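Local coordinates for protein-tyrosine-phosphatase (Chaetomium thermophilum var. thermophilum DSM 1495, PDB 5M43) that is probably a dual-specificity protein phosphatase, here represented by the phosphatase domain of Yvh1, removing phosphate from tyrosine and from serine or threonine, at residues G106-V111 with D157-Q162. Residues are numbered along the deposited sequence; the frame is centred on the assembly and turned at random.
With NO3 (nitrate ion), chain B.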
ATOM      1  N   GLY A 106      -2.003 -10.297  -2.430  1.00 21.24           N
ATOM      2  CA  GLY A 106      -1.305  -9.211  -3.079  1.00 19.33           C
ATOM      3  C   GLY A 106      -1.995  -8.727  -4.332  1.00 20.76           C
ATOM      4  O   GLY A 106      -1.324  -8.305  -5.288  1.00 19.91           O
ATOM      5  N   LYS A 107      -3.336  -8.716  -4.324  1.00 20.95           N
ATOM      6  CA  LYS A 107      -4.154  -8.387  -5.482  1.00 21.50           C
ATOM      7  C   LYS A 107      -5.070  -7.205  -5.210  1.00 22.02           C
ATOM      8  O   LYS A 107      -5.147  -6.289  -6.031  1.00 20.75           O
ATOM      9  CB  LYS A 107      -5.035  -9.590  -5.928  1.00 22.63           C
ATOM     10  CG  LYS A 107      -6.016  -9.232  -7.008  1.00 23.57           C
ATOM     11  CD  LYS A 107      -6.825 -10.484  -7.359  1.00 26.88           C
ATOM     12  CE  LYS A 107      -7.845 -10.154  -8.401  1.00 32.84           C
ATOM     13  NZ  LYS A 107      -8.805 -11.367  -8.610  1.00 37.00           N
ATOM     14  N   SER A 108      -5.804  -7.230  -4.095  1.00 20.86           N
ATOM     15  CA  SER A 108      -6.919  -6.301  -3.903  1.00 20.12           C
ATOM     16  C   SER A 108      -6.715  -5.418  -2.670  1.00 20.15           C
ATOM     17  O   SER A 108      -6.597  -4.187  -2.791  1.00 20.78           O
ATOM     18  CB  SER A 108      -8.214  -7.120  -3.832  1.00 21.90           C
ATOM     19  OG  SER A 108      -9.321  -6.222  -3.627  1.00 24.36           O
ATOM     20  N   ARG A 109      -6.631  -6.003  -1.479  1.00 20.80           N
ATOM     21  CA  ARG A 109      -6.514  -5.180  -0.266  1.00 21.12           C
ATOM     22  C   ARG A 109      -5.195  -4.365  -0.257  1.00 21.84           C
ATOM     23  O   ARG A 109      -5.213  -3.147  -0.075  1.00 19.30           O
ATOM     24  CB  ARG A 109      -6.602  -6.054   0.972  1.00 29.74           C
ATOM     25  CG  ARG A 109      -8.076  -6.433   1.303  1.00 31.29           C
ATOM     26  CD  ARG A 109      -8.069  -7.470   2.355  1.00 32.25           C
ATOM     27  NE  ARG A 109      -7.731  -8.782   1.761  1.00 32.54           N
ATOM     28  CZ  ARG A 109      -7.921  -9.933   2.402  1.00 36.18           C
ATOM     29  NH1 ARG A 109      -8.432  -9.930   3.636  1.00 34.93           N
ATOM     30  NH2 ARG A 109      -7.619 -11.117   1.792  1.00 34.24           N
ATOM     31  N   SER A 110      -4.048  -5.036  -0.402  1.00 20.34           N
ATOM     32  CA  SER A 110      -2.767  -4.339  -0.315  1.00 17.94           C
ATOM     33  C   SER A 110      -2.609  -3.344  -1.466  1.00 20.20           C
ATOM     34  O   SER A 110      -2.019  -2.277  -1.296  1.00 19.91           O
ATOM     35  CB  SER A 110      -1.570  -5.342  -0.329  1.00 19.78           C
ATOM     36  OG  SER A 110      -1.732  -6.185  -1.442  1.00 19.20           O
ATOM     37  N   VAL A 111      -3.091  -3.722  -2.656  1.00 17.58           N
ATOM     38  CA  VAL A 111      -2.966  -2.866  -3.823  1.00 18.69           C
ATOM     39  C   VAL A 111      -3.775  -1.597  -3.609  1.00 19.47           C
ATOM     40  O   VAL A 111      -3.375  -0.515  -4.050  1.00 19.00           O
ATOM     41  CB  VAL A 111      -3.415  -3.643  -5.081  1.00 20.75           C
ATOM     42  CG1 VAL A 111      -3.550  -2.776  -6.335  1.00 21.93           C
ATOM     43  CG2 VAL A 111      -2.369  -4.734  -5.397  1.00 18.93           C
ATOM     44  N   ASP A 157     -14.449  -4.235  -6.827  1.00 29.25           N
ATOM     45  CA  ASP A 157     -15.224  -3.100  -7.355  1.00 30.83           C
ATOM     46  C   ASP A 157     -15.533  -2.062  -6.281  1.00 28.09           C
ATOM     47  O   ASP A 157     -15.524  -0.859  -6.556  1.00 29.74           O
ATOM     48  CB  ASP A 157     -16.576  -3.556  -7.946  1.00 31.93           C
ATOM     49  CG  ASP A 157     -16.470  -4.322  -9.252  1.00 42.85           C
ATOM     50  OD1 ASP A 157     -15.360  -4.550  -9.701  1.00 41.72           O
ATOM     51  OD2 ASP A 157     -17.538  -4.768  -9.792  1.00 45.78           O
ATOM     52  N   GLY A 158     -15.762  -2.507  -5.047  1.00 28.11           N
ATOM     53  CA  GLY A 158     -16.047  -1.574  -3.957  1.00 27.89           C
ATOM     54  C   GLY A 158     -14.809  -0.776  -3.566  1.00 26.01           C
ATOM     55  O   GLY A 158     -14.902   0.434  -3.263  1.00 27.05           O
ATOM     56  N   PHE A 159     -13.668  -1.446  -3.485  1.00 24.79           N
ATOM     57  CA  PHE A 159     -12.433  -0.726  -3.242  1.00 23.21           C
ATOM     58  C   PHE A 159     -12.149   0.282  -4.343  1.00 23.15           C
ATOM     59  O   PHE A 159     -11.634   1.379  -4.064  1.00 23.72           O
ATOM     60  CB  PHE A 159     -11.273  -1.720  -3.125  1.00 23.86           C
ATOM     61  CG  PHE A 159     -11.326  -2.588  -1.896  1.00 23.86           C
ATOM     62  CD1 PHE A 159     -12.230  -2.310  -0.860  1.00 25.48           C
ATOM     63  CD2 PHE A 159     -10.432  -3.639  -1.748  1.00 24.95           C
ATOM     64  CE1 PHE A 159     -12.294  -3.122   0.268  1.00 24.76           C
ATOM     65  CE2 PHE A 159     -10.453  -4.454  -0.645  1.00 24.93           C
ATOM     66  CZ  PHE A 159     -11.377  -4.226   0.372  1.00 27.22           C
ATOM     67  N   MET A 160     -12.413  -0.087  -5.612  1.00 24.90           N
ATOM     68  CA  MET A 160     -12.198   0.880  -6.695  1.00 27.16           C
ATOM     69  C   MET A 160     -13.064   2.114  -6.489  1.00 26.24           C
ATOM     70  O   MET A 160     -12.574   3.242  -6.639  1.00 27.53           O
ATOM     71  CB  MET A 160     -12.497   0.242  -8.062  1.00 26.50           C
ATOM     72  CG  MET A 160     -11.469  -0.860  -8.388  1.00 24.59           C
ATOM     73  SD  MET A 160      -9.790  -0.296  -8.681  1.00 26.16           S
ATOM     74  CE  MET A 160     -10.016   0.414 -10.292  1.00 29.66           C
ATOM     75  N   ARG A 161     -14.338   1.913  -6.132  1.00 25.85           N
ATOM     76  CA  ARG A 161     -15.223   3.050  -5.852  1.00 26.77           C
ATOM     77  C   ARG A 161     -14.677   3.903  -4.714  1.00 27.69           C
ATOM     78  O   ARG A 161     -14.750   5.140  -4.766  1.00 26.97           O
ATOM     79  CB  ARG A 161     -16.654   2.581  -5.505  1.00 28.40           C
ATOM     80  CG  ARG A 161     -17.317   1.956  -6.701  1.00 33.10           C
ATOM     81  CD  ARG A 161     -18.810   1.569  -6.449  1.00 35.50           C
ATOM     82  NE  ARG A 161     -19.067   0.681  -5.304  1.00 39.01           N
ATOM     83  CZ  ARG A 161     -19.257  -0.649  -5.423  1.00 43.49           C
ATOM     84  NH1 ARG A 161     -19.540  -1.402  -4.348  1.00 45.15           N
ATOM     85  NH2 ARG A 161     -19.146  -1.246  -6.613  1.00 38.98           N
ATOM     86  N   GLN A 162     -14.181   3.271  -3.648  1.00 25.06           N
ATOM     87  CA  GLN A 162     -13.690   4.039  -2.503  1.00 24.34           C
ATOM     88  C   GLN A 162     -12.424   4.792  -2.838  1.00 23.35           C
ATOM     89  O   GLN A 162     -12.182   5.840  -2.264  1.00 23.87           O
ATOM     90  CB  GLN A 162     -13.470   3.112  -1.303  1.00 23.97           C
ATOM     91  CG  GLN A 162     -14.815   2.474  -0.852  1.00 25.98           C
ATOM     92  CD  GLN A 162     -14.712   1.436   0.222  1.00 27.98           C
ATOM     93  OE1 GLN A 162     -15.184   0.292   0.036  1.00 31.98           O
ATOM     94  NE2 GLN A 162     -14.265   1.825   1.377  1.00 25.22           N
TER
HETATM   95  N   NO3 B 301      -6.371  -9.813  -1.463  1.00 27.77           N
HETATM   96  O1  NO3 B 301      -5.810  -9.721  -2.590  1.00 24.37           O
HETATM   97  O2  NO3 B 301      -6.108 -10.776  -0.699  1.00 27.56           O
HETATM   98  O3  NO3 B 301      -7.060  -8.838  -1.050  1.00 24.88           O
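With its OG anti to the backbone N (chi1 179°), S108 turns its hydroxyl against the ring of F159. The serine belongs to the phosphate-binding P-loop of the protein tyrosine phosphatases, the signature loop running from cysteine C103 to arginine R109, and F159 packs against its flank from the helix 157-168. S108 OG lies 3.4 Å from F159 CD2. Next to it, the aliphatic part of R109 meets the ring at its edge, with R109 CG 3.7 Å from F159 CE2. The contact is small and buried, and no hydrogen bond joins the two segments directly.

The polar end of S108 is held from elsewhere: its OG is hydrogen-bonded to D61 OD1 and to N156 N. N156 OD1 also accepts a bond from F159 N, so one residue links the serine to the first turn of the helix carrying the phenylalanine.

Beyond CG, the R109 chain bends at chi3 (-78°), which brings its guanidinium edge-on to a nitrate. This ion was probably picked up from the crystallisation liquor, and it probably occupies the place of the substrate phosphate, as anions do in this loop in other members of the family. I59 O takes up R109 NH1 and so helps fix the group's rotation. Amide N-H groups of the loop converge on the anion: K107 N reaches nitrate O1 at 3.2 Å and S108 N the same O1 at 2.9 Å, with M105 N adding a further bond. The arginine grips the other two oxygens. R109 NH2 reaches nitrate O2 at 2.9 Å, while nitrate O3 takes two bonds from this one residue, from R109 N and from R109 NE, each 2.9 Å long and nearly straight.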